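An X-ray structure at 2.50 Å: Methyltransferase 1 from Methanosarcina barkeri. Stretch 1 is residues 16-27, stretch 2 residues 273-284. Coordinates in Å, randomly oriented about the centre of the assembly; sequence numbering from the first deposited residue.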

# COMPACT_ATOMS: atom_id res chain seq x y z
N GLU A 16 -32.45 -2.40 6.12
CA GLU A 16 -32.55 -0.95 5.90
C GLU A 16 -31.16 -0.31 5.91
O GLU A 16 -30.98 0.85 5.46
CB GLU A 16 -33.39 -0.29 7.02
CG GLU A 16 -34.88 -0.15 6.76
CD GLU A 16 -35.71 0.38 7.96
OE1 GLU A 16 -35.14 0.74 9.04
OE2 GLU A 16 -36.96 0.43 7.81
N MET A 17 -30.20 -1.02 6.48
CA MET A 17 -28.83 -0.54 6.56
C MET A 17 -28.08 -0.66 5.21
O MET A 17 -28.21 -1.65 4.46
CB MET A 17 -28.07 -1.26 7.65
CG MET A 17 -28.68 -1.05 9.06
SD MET A 17 -27.80 -2.01 10.31
CE MET A 17 -26.45 -0.88 10.55
N THR A 18 -27.30 0.37 4.91
CA THR A 18 -26.51 0.39 3.72
C THR A 18 -25.28 1.27 3.95
O THR A 18 -25.17 1.95 5.00
CB THR A 18 -27.35 0.84 2.49
OG1 THR A 18 -26.74 0.34 1.30
CG2 THR A 18 -27.47 2.37 2.38
N PHE A 19 -24.36 1.26 2.98
CA PHE A 19 -23.18 2.10 3.08
C PHE A 19 -23.43 3.54 2.56
O PHE A 19 -24.33 3.76 1.73
CB PHE A 19 -21.99 1.42 2.43
CG PHE A 19 -22.23 0.93 1.00
CD1 PHE A 19 -22.12 -0.42 0.70
CD2 PHE A 19 -22.50 1.82 -0.03
CE1 PHE A 19 -22.30 -0.89 -0.63
CE2 PHE A 19 -22.69 1.38 -1.33
CZ PHE A 19 -22.59 0.01 -1.64
N GLY A 20 -22.68 4.51 3.08
CA GLY A 20 -22.80 5.91 2.66
C GLY A 20 -24.08 6.63 3.05
O GLY A 20 -24.27 7.85 2.79
N VAL A 21 -25.00 5.88 3.66
CA VAL A 21 -26.13 6.55 4.26
C VAL A 21 -26.38 6.18 5.71
O VAL A 21 -26.32 5.02 6.13
CB VAL A 21 -27.46 6.60 3.34
CG1 VAL A 21 -27.31 5.85 2.05
CG2 VAL A 21 -28.72 6.23 4.10
N SER A 22 -26.62 7.21 6.49
CA SER A 22 -27.12 6.95 7.81
C SER A 22 -28.34 7.80 8.07
O SER A 22 -28.55 8.83 7.41
CB SER A 22 -26.02 7.11 8.85
OG SER A 22 -25.25 8.25 8.57
N LYS A 23 -29.16 7.33 9.01
CA LYS A 23 -30.39 8.02 9.37
C LYS A 23 -30.13 9.46 9.83
O LYS A 23 -30.90 10.35 9.51
CB LYS A 23 -31.13 7.24 10.45
CG LYS A 23 -32.51 7.81 10.78
CD LYS A 23 -33.24 7.01 11.86
CE LYS A 23 -34.73 7.32 11.81
NZ LYS A 23 -35.36 7.10 13.12
N TYR A 24 -29.04 9.67 10.56
CA TYR A 24 -28.72 10.99 11.10
C TYR A 24 -27.40 11.55 10.56
O TYR A 24 -26.38 11.47 11.24
CB TYR A 24 -28.65 10.94 12.63
CG TYR A 24 -29.92 10.42 13.24
CD1 TYR A 24 -31.06 11.24 13.29
CD2 TYR A 24 -29.99 9.13 13.78
CE1 TYR A 24 -32.24 10.78 13.85
CE2 TYR A 24 -31.16 8.66 14.35
CZ TYR A 24 -32.28 9.49 14.38
OH TYR A 24 -33.46 9.06 14.90
N PRO A 25 -27.43 12.13 9.34
CA PRO A 25 -26.15 12.55 8.76
C PRO A 25 -25.40 13.60 9.59
O PRO A 25 -25.98 14.22 10.46
CB PRO A 25 -26.57 13.04 7.36
CG PRO A 25 -27.94 12.30 7.08
CD PRO A 25 -28.57 12.37 8.43
N VAL A 26 -24.09 13.76 9.34
CA VAL A 26 -23.26 14.75 10.02
C VAL A 26 -22.68 15.74 8.99
O VAL A 26 -22.03 15.35 8.02
CB VAL A 26 -22.10 14.08 10.82
CG1 VAL A 26 -21.15 15.11 11.44
CG2 VAL A 26 -22.64 13.16 11.88
N LYS A 27 -22.95 17.02 9.19
CA LYS A 27 -22.42 18.09 8.35
C LYS A 27 -21.16 18.65 9.04
O LYS A 27 -21.17 18.80 10.25
CB LYS A 27 -23.47 19.18 8.21
CG LYS A 27 -24.76 18.72 7.51
CD LYS A 27 -25.82 19.80 7.62
CE LYS A 27 -26.55 20.03 6.33
NZ LYS A 27 -27.82 19.31 6.21
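Stretch 2 273-284: NIIVKAITGMPM

Stretch 2 is helical from Asn 273 to Thr 280 and then opens into a loop at Gly 281, whose phi/psi of 71/17° breaks the helical pattern. Along stretch 1 the contacts drift from the helix (Ile 274, Lys 277, Ala 278) at Met 17 to the loop (Gly 281 to Pro 283) at Ser 22 to Val 26, without strict order: the nearest CA pairs run from Met 17 and Ala 278, 7.4 Å apart, to Ser 22 and Pro 283 at 5.4 Å, then jump back to Lys 23 and Gly 281, the tightest approach at 4.9 Å. In all, 519 Å² is buried, counting both sides.

Met 17 points its CB toward the helix, and with chi1 m and chi2 t its CE comes 3.4 Å from Ala 278 N and 4.0 Å from Ile 274 CD1, while its SD lies 3.7 Å from Ala 278 CB. The CA-to-CB bond of Thr 18 points away, so its contribution is backbone: Lys 277, extended with all four chi angles t, donates from NZ to Thr 18 O at 3.2 Å. Lys 277 NZ also donates to Val 21 O at 3.1 Å, tying together two carbonyls that flank Phe 19 and Gly 20, the latter with a positive phi of 70°.

Ser 22 faces stretch 2, its CB 3.4 Å from Gly 281 O and its OG 3.3 Å from Pro 283 CB, the latter a packing contact. At Lys 23 and Tyr 24 the chain turns a corner around Gly 281 O. Tyr 24 N donates to this oxygen at 3.0 Å with an N-H...O angle of 155°; Lys 23 N is 3.1 Å from Gly 281 O, but the angle is too poor for a hydrogen bond. An ideal CB on Gly 281 would fall 3.1 Å from Lys 23 CB and 3.2 Å from Tyr 24 CD2, so the close approach depends on its absence. The Tyr 24 ring meets Thr 280 O at its edge, with CD2 3.3 Å from that oxygen. Finally, Val 26 CG2 packs 3.7 Å from Pro 283 CG.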

# COMPACT_ATOMS: atom_id res chain seq x y z
N ASN A 273 -18.37 -0.78 15.25
CA ASN A 273 -19.21 0.32 14.76
C ASN A 273 -20.42 -0.16 13.97
O ASN A 273 -21.46 0.54 13.90
CB ASN A 273 -18.42 1.33 13.93
CG ASN A 273 -17.47 2.17 14.76
OD1 ASN A 273 -17.55 2.20 16.00
ND2 ASN A 273 -16.53 2.84 14.08
N ILE A 274 -20.32 -1.35 13.37
CA ILE A 274 -21.48 -1.85 12.63
C ILE A 274 -22.67 -2.07 13.61
O ILE A 274 -23.83 -1.68 13.33
CB ILE A 274 -21.15 -3.09 11.76
CG1 ILE A 274 -22.39 -3.62 11.04
CG2 ILE A 274 -20.51 -4.22 12.61
CD1 ILE A 274 -22.97 -2.71 10.02
N ILE A 275 -22.39 -2.69 14.75
CA ILE A 275 -23.41 -2.81 15.79
C ILE A 275 -23.89 -1.42 16.22
O ILE A 275 -25.07 -1.21 16.33
CB ILE A 275 -22.90 -3.62 16.98
CG1 ILE A 275 -22.54 -5.03 16.53
CG2 ILE A 275 -23.96 -3.71 18.04
CD1 ILE A 275 -21.54 -5.71 17.41
N VAL A 276 -22.97 -0.48 16.41
CA VAL A 276 -23.30 0.85 16.92
C VAL A 276 -24.20 1.64 15.97
O VAL A 276 -25.13 2.34 16.41
CB VAL A 276 -22.01 1.65 17.27
CG1 VAL A 276 -22.32 3.09 17.64
CG2 VAL A 276 -21.25 0.98 18.43
N LYS A 277 -23.93 1.49 14.66
CA LYS A 277 -24.72 2.10 13.61
C LYS A 277 -26.13 1.58 13.64
O LYS A 277 -27.07 2.37 13.56
CB LYS A 277 -24.10 1.87 12.22
CG LYS A 277 -24.88 2.58 11.12
CD LYS A 277 -24.11 2.66 9.83
CE LYS A 277 -24.86 3.46 8.74
NZ LYS A 277 -24.01 3.53 7.52
N ALA A 278 -26.28 0.26 13.72
CA ALA A 278 -27.61 -0.36 13.83
C ALA A 278 -28.44 0.21 15.01
O ALA A 278 -29.64 0.43 14.87
CB ALA A 278 -27.51 -1.88 13.95
N ILE A 279 -27.80 0.45 16.15
CA ILE A 279 -28.50 1.04 17.26
C ILE A 279 -28.78 2.52 17.03
O ILE A 279 -29.93 2.97 17.14
CB ILE A 279 -27.72 0.83 18.59
CG1 ILE A 279 -27.63 -0.66 18.93
CG2 ILE A 279 -28.37 1.57 19.72
CD1 ILE A 279 -26.63 -0.95 20.01
N THR A 280 -27.74 3.28 16.70
CA THR A 280 -27.81 4.75 16.73
C THR A 280 -28.30 5.42 15.44
O THR A 280 -28.79 6.56 15.49
CB THR A 280 -26.44 5.38 17.03
OG1 THR A 280 -25.52 5.04 15.99
CG2 THR A 280 -25.87 4.89 18.36
N GLY A 281 -28.13 4.76 14.30
CA GLY A 281 -28.45 5.39 13.01
C GLY A 281 -27.46 6.48 12.66
O GLY A 281 -27.73 7.32 11.80
N MET A 282 -26.31 6.45 13.34
CA MET A 282 -25.25 7.43 13.15
C MET A 282 -24.17 6.87 12.21
O MET A 282 -24.00 5.63 12.13
CB MET A 282 -24.63 7.81 14.48
CG MET A 282 -25.48 8.80 15.24
SD MET A 282 -24.99 8.92 16.96
CE MET A 282 -26.16 10.13 17.56
N PRO A 283 -23.46 7.76 11.50
CA PRO A 283 -22.47 7.31 10.55
C PRO A 283 -21.20 6.80 11.22
O PRO A 283 -20.87 7.25 12.34
CB PRO A 283 -22.19 8.58 9.73
CG PRO A 283 -22.35 9.64 10.71
CD PRO A 283 -23.57 9.23 11.48
N MET A 284 -20.48 5.91 10.53
CA MET A 284 -19.28 5.27 11.08
C MET A 284 -18.20 5.11 10.01
O MET A 284 -18.50 4.77 8.87
CB MET A 284 -19.60 3.90 11.65
CG MET A 284 -20.67 3.90 12.74
SD MET A 284 -20.11 4.59 14.33
CE MET A 284 -21.63 5.40 14.86